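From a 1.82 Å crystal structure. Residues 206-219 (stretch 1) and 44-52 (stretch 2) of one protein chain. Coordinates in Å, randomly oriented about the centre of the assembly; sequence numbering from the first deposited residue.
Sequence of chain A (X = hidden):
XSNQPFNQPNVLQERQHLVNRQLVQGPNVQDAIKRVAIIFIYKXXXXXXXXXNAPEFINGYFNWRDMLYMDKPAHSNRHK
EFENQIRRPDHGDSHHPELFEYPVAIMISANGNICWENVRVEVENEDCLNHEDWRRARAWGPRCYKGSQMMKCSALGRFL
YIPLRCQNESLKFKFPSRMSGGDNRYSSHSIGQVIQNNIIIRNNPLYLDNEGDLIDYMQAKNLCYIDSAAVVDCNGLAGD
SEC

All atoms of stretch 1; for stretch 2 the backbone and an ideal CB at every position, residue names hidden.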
# COMPACT_ATOMS: atom_id res chain seq x y z
N LEU A 206 -13.84 11.19 4.05
CA LEU A 206 -15.19 11.72 4.21
C LEU A 206 -15.15 13.23 4.34
O LEU A 206 -14.22 13.79 4.91
CB LEU A 206 -15.86 11.12 5.45
CG LEU A 206 -16.22 9.64 5.38
CD1 LEU A 206 -16.55 9.11 6.77
CD2 LEU A 206 -17.37 9.41 4.42
N TYR A 207 -16.18 13.89 3.81
CA TYR A 207 -16.27 15.33 3.88
C TYR A 207 -17.40 15.75 4.83
O TYR A 207 -18.56 15.42 4.61
CB TYR A 207 -16.48 15.92 2.49
CG TYR A 207 -15.30 15.68 1.58
CD1 TYR A 207 -15.20 14.52 0.83
CD2 TYR A 207 -14.27 16.61 1.49
CE1 TYR A 207 -14.11 14.29 0.01
CE2 TYR A 207 -13.18 16.39 0.67
CZ TYR A 207 -13.10 15.23 -0.07
OH TYR A 207 -12.01 15.01 -0.88
N LEU A 208 -17.02 16.46 5.88
CA LEU A 208 -17.97 16.89 6.90
C LEU A 208 -18.02 18.42 6.93
O LEU A 208 -16.99 19.08 7.07
CB LEU A 208 -17.57 16.33 8.28
CG LEU A 208 -17.48 14.80 8.39
CD1 LEU A 208 -16.11 14.29 7.94
CD2 LEU A 208 -17.75 14.35 9.82
N ASP A 209 -19.22 18.98 6.81
CA ASP A 209 -19.39 20.42 6.62
C ASP A 209 -18.92 21.26 7.81
O ASP A 209 -18.28 22.30 7.62
CB ASP A 209 -20.86 20.75 6.36
CG ASP A 209 -21.33 20.29 4.99
OD1 ASP A 209 -20.48 19.87 4.18
OD2 ASP A 209 -22.55 20.36 4.74
N ASN A 210 -19.24 20.82 9.02
CA ASN A 210 -19.03 21.64 10.20
C ASN A 210 -18.71 20.79 11.43
O ASN A 210 -18.76 19.56 11.37
CB ASN A 210 -20.26 22.49 10.47
CG ASN A 210 -21.49 21.66 10.76
OD1 ASN A 210 -21.67 21.17 11.87
ND2 ASN A 210 -22.34 21.49 9.75
N GLU A 211 -18.38 21.44 12.54
CA GLU A 211 -17.92 20.71 13.72
C GLU A 211 -19.04 19.95 14.42
O GLU A 211 -18.79 18.96 15.11
CB GLU A 211 -17.21 21.64 14.71
CG GLU A 211 -16.55 20.88 15.85
CD GLU A 211 -15.70 21.75 16.75
OE1 GLU A 211 -15.95 22.97 16.81
OE2 GLU A 211 -14.78 21.21 17.39
N GLY A 212 -20.27 20.42 14.26
CA GLY A 212 -21.42 19.72 14.82
C GLY A 212 -21.56 18.34 14.19
O GLY A 212 -21.75 17.35 14.89
N ASP A 213 -21.46 18.29 12.87
CA ASP A 213 -21.53 17.03 12.14
C ASP A 213 -20.34 16.14 12.50
O ASP A 213 -20.46 14.91 12.54
CB ASP A 213 -21.53 17.30 10.63
CG ASP A 213 -22.80 18.00 10.16
OD1 ASP A 213 -23.60 18.41 11.03
OD2 ASP A 213 -22.99 18.14 8.94
N LEU A 214 -19.19 16.76 12.76
CA LEU A 214 -17.99 16.02 13.11
C LEU A 214 -18.12 15.39 14.50
O LEU A 214 -17.80 14.22 14.68
CB LEU A 214 -16.76 16.93 13.06
CG LEU A 214 -15.44 16.31 13.50
CD1 LEU A 214 -15.15 15.03 12.72
CD2 LEU A 214 -14.31 17.31 13.32
N ILE A 215 -18.58 16.17 15.47
CA ILE A 215 -18.78 15.66 16.82
C ILE A 215 -19.74 14.48 16.77
O ILE A 215 -19.53 13.46 17.43
CB ILE A 215 -19.36 16.73 17.76
CG1 ILE A 215 -18.35 17.86 17.97
CG2 ILE A 215 -19.72 16.12 19.10
CD1 ILE A 215 -18.91 19.04 18.74
N ASP A 216 -20.80 14.62 15.97
CA ASP A 216 -21.78 13.56 15.79
C ASP A 216 -21.12 12.27 15.27
O ASP A 216 -21.40 11.18 15.77
CB ASP A 216 -22.88 14.02 14.84
CG ASP A 216 -24.06 13.07 14.78
OD1 ASP A 216 -24.00 12.09 14.02
OD2 ASP A 216 -25.05 13.31 15.50
N TYR A 217 -20.25 12.41 14.28
CA TYR A 217 -19.54 11.27 13.70
C TYR A 217 -18.66 10.58 14.74
O TYR A 217 -18.69 9.36 14.89
CB TYR A 217 -18.68 11.72 12.52
CG TYR A 217 -17.90 10.61 11.85
CD1 TYR A 217 -18.46 9.87 10.81
CD2 TYR A 217 -16.60 10.31 12.24
CE1 TYR A 217 -17.75 8.86 10.18
CE2 TYR A 217 -15.89 9.30 11.62
CZ TYR A 217 -16.46 8.58 10.59
OH TYR A 217 -15.76 7.57 9.97
N MET A 218 -17.87 11.38 15.46
CA MET A 218 -16.94 10.83 16.43
C MET A 218 -17.69 10.10 17.55
O MET A 218 -17.25 9.05 18.03
CB MET A 218 -16.05 11.95 17.00
CG MET A 218 -15.22 12.66 15.93
SD MET A 218 -14.13 11.55 15.02
CE MET A 218 -12.87 11.23 16.26
N GLN A 219 -18.82 10.66 17.96
CA GLN A 219 -19.65 10.03 18.98
C GLN A 219 -20.35 8.77 18.45
O GLN A 219 -20.54 7.80 19.18
CB GLN A 219 -20.66 11.03 19.54
CG GLN A 219 -20.00 12.14 20.34
CD GLN A 219 -20.98 13.11 20.98
OE1 GLN A 219 -22.07 13.34 20.45
NE2 GLN A 219 -20.59 13.68 22.11
N UNK A 44 -12.20 26.65 4.27
CA UNK A 44 -13.64 26.85 4.21
C UNK A 44 -14.31 26.42 5.51
O UNK A 44 -15.53 26.41 5.62
CB UNK A 44 -14.23 26.08 3.03
N UNK A 45 -13.49 26.08 6.51
CA UNK A 45 -13.98 25.75 7.83
C UNK A 45 -14.55 24.34 7.94
O UNK A 45 -15.11 23.98 8.97
CB UNK A 45 -15.05 26.77 8.24
N UNK A 46 -14.40 23.55 6.88
CA UNK A 46 -14.93 22.19 6.87
C UNK A 46 -13.82 21.17 7.00
O UNK A 46 -12.64 21.51 7.00
CB UNK A 46 -15.73 21.93 5.59
N UNK A 47 -14.21 19.90 7.11
CA UNK A 47 -13.27 18.84 7.45
C UNK A 47 -13.21 17.74 6.39
O UNK A 47 -14.17 17.49 5.67
CB UNK A 47 -13.65 18.23 8.80
N UNK A 48 -12.06 17.08 6.32
CA UNK A 48 -11.91 15.86 5.55
C UNK A 48 -11.34 14.80 6.48
O UNK A 48 -10.24 14.97 7.02
CB UNK A 48 -11.02 16.07 4.33
N UNK A 49 -12.08 13.71 6.67
CA UNK A 49 -11.73 12.71 7.67
C UNK A 49 -11.36 11.38 7.02
O UNK A 49 -12.12 10.84 6.21
CB UNK A 49 -12.89 12.51 8.65
N UNK A 50 -10.20 10.85 7.38
CA UNK A 50 -9.75 9.57 6.86
C UNK A 50 -9.68 8.54 7.98
O UNK A 50 -8.92 8.70 8.94
CB UNK A 50 -8.39 9.71 6.18
N UNK A 51 -10.47 7.49 7.84
CA UNK A 51 -10.67 6.50 8.89
C UNK A 51 -9.82 5.25 8.65
O UNK A 51 -9.96 4.59 7.62
CB UNK A 51 -12.15 6.12 8.98
N UNK A 52 -8.94 4.95 9.60
CA UNK A 52 -8.04 3.80 9.50
C UNK A 52 -8.39 2.75 10.54
O UNK A 52 -8.81 3.08 11.66
CB UNK A 52 -6.58 4.24 9.67

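Position 44 lies beyond the reach of stretch 1: nothing comes within 5.5 Å of its ideal CB, so stretch 1 sets no limit on the residue here. It is N44, whose OD1 accepts a hydrogen bond from the backbone N of position 46 (3.0 Å).

At position 45 phi is 79° and psi 7°, a left-handed conformation that by itself favours glycine, though asparagine can also adopt it. The residue is G45.

The ideal CB of position 46 points sideways, 3.3 Å from D209 O and 3.5 Å from L208 O. So tight a site beside carbonyl oxygens suits a small side chain, alanine or, better, a short donor such as serine. S46 is found; with chi1 in the m rotamer its OG donates to D209 O at 2.5 Å.

From position 47 the backbone runs antiparallel to strand 206-208. Position 47 pairs with L208, its N donating to L208 O (2.9 Å) and its O accepting from L208 N (3.0 Å). Its CB lies on the same face of the sheet as L206 and L208, 4.7 Å from L214 CD2. A large apolar or aromatic side chain would fit. Y47 fills the space: L214 CD2 sits over one ring face, 3.8 Å from the Y47 ring centroid, while N210 C lies at the ring edge, 3.5 Å from Y47 CE1.

Position 48 turns to the other face, beside Y207; its CB is 4.3 Å from Y207 CE2. A long chain with an aliphatic stem could lie over this ring; a beta-branched residue would touch its near side. R48 lays CG over one face, 4.3 Å from the Y207 ring centroid, and a water bridges R48 NH1 (3.2 Å) and Y207 OH (2.4 Å).

Position 49 is held by L206 through two hydrogen bonds, its N to L206 O and L206 N to its O, both 2.8 Å. Its CB is 3.7 Å from L208 CD1 and faces an apolar pocket that L214, Y217 and M218 help to form, suited to leucine, isoleucine or methionine. L49 occupies it: CD1 lies 3.6 Å from Y217 CE2, 3.8 Å from L214 CD1 and 4.1 Å from M218 SD.

The CB of position 51 points toward stretch 1, 4.0 Å from Y217 OH, so a modest polar residue is plausible. D51 is present, its carboxylate hydrogen-bonded elsewhere in the structure.

Position 50 points away and position 52 is out of reach, so stretch 1 restricts neither; they are I50 and Y52.

Stretch 2, residues 44-52: NGSYRLIDY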
# COMPACT_ATOMS: atom_id res chain seq x y z
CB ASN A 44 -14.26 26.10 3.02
CG ASN A 44 -14.05 24.60 3.11
OD1 ASN A 44 -13.48 24.09 4.07
ND2 ASN A 44 -14.53 23.88 2.09
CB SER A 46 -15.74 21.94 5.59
OG SER A 46 -16.88 22.78 5.55
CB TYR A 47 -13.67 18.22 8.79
CG TYR A 47 -13.83 19.24 9.89
CD1 TYR A 47 -15.04 19.88 10.09
CD2 TYR A 47 -12.76 19.57 10.72
CE1 TYR A 47 -15.19 20.82 11.09
CE2 TYR A 47 -12.90 20.50 11.72
CZ TYR A 47 -14.12 21.12 11.90
OH TYR A 47 -14.27 22.06 12.90
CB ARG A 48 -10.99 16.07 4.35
CG ARG A 48 -10.92 14.88 3.41
CD ARG A 48 -10.02 15.18 2.22
NE ARG A 48 -8.65 15.46 2.62
CZ ARG A 48 -7.58 14.81 2.17
NH1 ARG A 48 -7.70 13.84 1.26
NH2 ARG A 48 -6.37 15.14 2.60
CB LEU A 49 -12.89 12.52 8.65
CG LEU A 49 -12.64 11.62 9.86
CD1 LEU A 49 -13.56 12.01 11.00
CD2 LEU A 49 -12.81 10.15 9.51
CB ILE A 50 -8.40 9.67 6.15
CG1 ILE A 50 -8.45 10.75 5.06
CG2 ILE A 50 -8.01 8.33 5.54
CD1 ILE A 50 -8.13 12.14 5.56
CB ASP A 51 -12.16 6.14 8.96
CG ASP A 51 -12.44 4.98 9.90
OD1 ASP A 51 -11.70 4.83 10.89
OD2 ASP A 51 -13.41 4.23 9.65
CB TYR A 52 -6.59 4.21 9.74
CG TYR A 52 -5.94 5.05 8.66
CD1 TYR A 52 -6.07 6.43 8.64
CD2 TYR A 52 -5.14 4.46 7.68
CE1 TYR A 52 -5.46 7.20 7.67
CE2 TYR A 52 -4.53 5.22 6.70
CZ TYR A 52 -4.69 6.58 6.70
OH TYR A 52 -4.08 7.34 5.73
O HOH W 1 -10.18 13.40 -0.69
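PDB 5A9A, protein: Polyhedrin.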